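Local coordinates for protein glutathione-dependent peroxiredoxin (Sinorhizobium meliloti, PDB 3UMA) that probably reduces hydrogen peroxide and organic hydroperoxides with glutathione as the thiol donor, protecting the cell against oxidative stress, at residues A[109-113]-A[114-118]. Residues are numbered along the deposited sequence; the frame is centred on the assembly and turned at random.
Sequences WATHS and GGMGK
The carbonyl oxygen of A110 is where the end of the helix and the chain leaving it meet. M116 N bonds to A110 O at 2.9 Å, coming from well above the carbonyl plane, and G115 N reaches the same oxygen in a weak, strongly bent bond. At the next residue, T111 O takes G114 N at 3.3 Å. S113 ties the inner side together: with chi1 at 66°, its hydroxyl sits between its own backbone N and carbonyl carbon, and OG donates to W109 O at 2.7 Å. The same OG accepts from G115 N at 3.2 Å. W109 O thus takes two donors, S113 N and S113 OG, while G115 N is shared between S113 OG and A110 O. Toward the interior, A110 and S113 lie against F121 of strand 120-123, and S113 also meets L77 and L81 of helix 70-82.

The outer side is looser. Selenomethionine M116 runs back toward the start of the helix alongside T111, and its bend at chi3 (92°) turns the methyl in. CE packs on A110 CB at 3.9 Å. It also touches T111 OG1, at 3.6 Å. T111 and G114 are exposed here. The positive phi of G114 (77°), with G115 N to A110 O and G114 N to T111 O, makes a Schellman motif, M116 N adding an extra bond; it closes helix 103-113 before strand 120-123 of the thioredoxin-like peroxiredoxin fold.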
loop_
_atom_site.group_PDB
_atom_site.type_symbol
_atom_site.label_atom_id
_atom_site.label_comp_id
_atom_site.label_asym_id
_atom_site.label_seq_id
_atom_site.Cartn_x
_atom_site.Cartn_y
_atom_site.Cartn_z
ATOM N N TRP A 109 -1.650 2.224 -13.973
ATOM C CA TRP A 109 -0.470 2.667 -13.215
ATOM C C TRP A 109 0.576 1.562 -13.095
ATOM O O TRP A 109 1.776 1.820 -13.179
ATOM C CB TRP A 109 -0.892 3.138 -11.827
ATOM C CG TRP A 109 0.128 4.016 -11.114
ATOM C CD1 TRP A 109 0.939 4.973 -11.678
ATOM C CD2 TRP A 109 0.391 4.048 -9.701
ATOM N NE1 TRP A 109 1.688 5.587 -10.705
ATOM C CE2 TRP A 109 1.374 5.045 -9.482
ATOM C CE3 TRP A 109 -0.112 3.332 -8.599
ATOM C CZ2 TRP A 109 1.892 5.335 -8.195
ATOM C CZ3 TRP A 109 0.383 3.631 -7.318
ATOM C CH2 TRP A 109 1.382 4.628 -7.131
ATOM N N ALA A 110 0.117 0.332 -12.899
ATOM C CA ALA A 110 1.018 -0.833 -12.904
ATOM C C ALA A 110 1.813 -0.886 -14.207
ATOM O O ALA A 110 3.033 -1.077 -14.207
ATOM C CB ALA A 110 0.218 -2.110 -12.712
ATOM N N THR A 111 1.110 -0.699 -15.322
ATOM C CA THR A 111 1.711 -0.841 -16.650
ATOM C C THR A 111 2.673 0.322 -16.900
ATOM O O THR A 111 3.811 0.128 -17.343
ATOM C CB THR A 111 0.601 -0.883 -17.743
ATOM O OG1 THR A 111 -0.258 -2.008 -17.510
ATOM C CG2 THR A 111 1.196 -0.967 -19.160
ATOM N N HIS A 112 2.233 1.534 -16.593
ATOM C CA HIS A 112 3.044 2.688 -16.931
ATOM C C HIS A 112 4.201 2.974 -15.979
ATOM O O HIS A 112 5.186 3.575 -16.375
ATOM C CB HIS A 112 2.159 3.896 -17.218
ATOM C CG HIS A 112 1.324 3.705 -18.451
ATOM N ND1 HIS A 112 -0.054 3.781 -18.445
ATOM C CD2 HIS A 112 1.678 3.370 -19.715
ATOM C CE1 HIS A 112 -0.509 3.542 -19.662
ATOM N NE2 HIS A 112 0.522 3.289 -20.451
ATOM N N SER A 113 4.095 2.513 -14.745
ATOM C CA SER A 113 5.216 2.596 -13.820
ATOM C C SER A 113 6.255 1.493 -14.066
ATOM O O SER A 113 7.354 1.549 -13.512
ATOM C CB SER A 113 4.715 2.473 -12.396
ATOM O OG SER A 113 4.171 1.181 -12.175
ATOM N N GLY A 114 5.893 0.483 -14.860
ATOM C CA GLY A 114 6.748 -0.696 -15.071
ATOM C C GLY A 114 6.693 -1.664 -13.896
ATOM O O GLY A 114 7.531 -2.555 -13.782
ATOM N N GLY A 115 5.695 -1.501 -13.029
ATOM C CA GLY A 115 5.522 -2.381 -11.877
ATOM C C GLY A 115 4.634 -3.599 -12.100
ATOM O O GLY A 115 4.555 -4.482 -11.243
HETATM N N MSE A 116 3.967 -3.658 -13.247
HETATM C CA MSE A 116 3.105 -4.802 -13.564
HETATM C C MSE A 116 3.870 -6.123 -13.433
HETATM O O MSE A 116 4.909 -6.309 -14.068
HETATM C CB MSE A 116 2.525 -4.672 -14.979
HETATM C CG MSE A 116 1.589 -5.810 -15.360
HETATM SE SE MSE A 116 0.024 -5.856 -14.205
HETATM C CE MSE A 116 -1.178 -4.727 -15.279
ATOM N N GLY A 117 3.363 -7.013 -12.592
ATOM C CA GLY A 117 3.957 -8.328 -12.394
ATOM C C GLY A 117 5.086 -8.393 -11.383
ATOM O O GLY A 117 5.542 -9.485 -11.031
ATOM N N LYS A 118 5.552 -7.235 -10.919
ATOM C CA LYS A 118 6.666 -7.179 -9.978
ATOM C C LYS A 118 6.152 -7.065 -8.554
ATOM O O LYS A 118 6.819 -7.486 -7.607
ATOM C CB LYS A 118 7.565 -5.972 -10.260
ATOM C CG LYS A 118 7.894 -5.701 -11.722
ATOM C CD LYS A 118 9.095 -6.487 -12.208
ATOM C CE LYS A 118 9.511 -5.994 -13.602
ATOM N NZ LYS A 118 9.896 -7.139 -14.475
#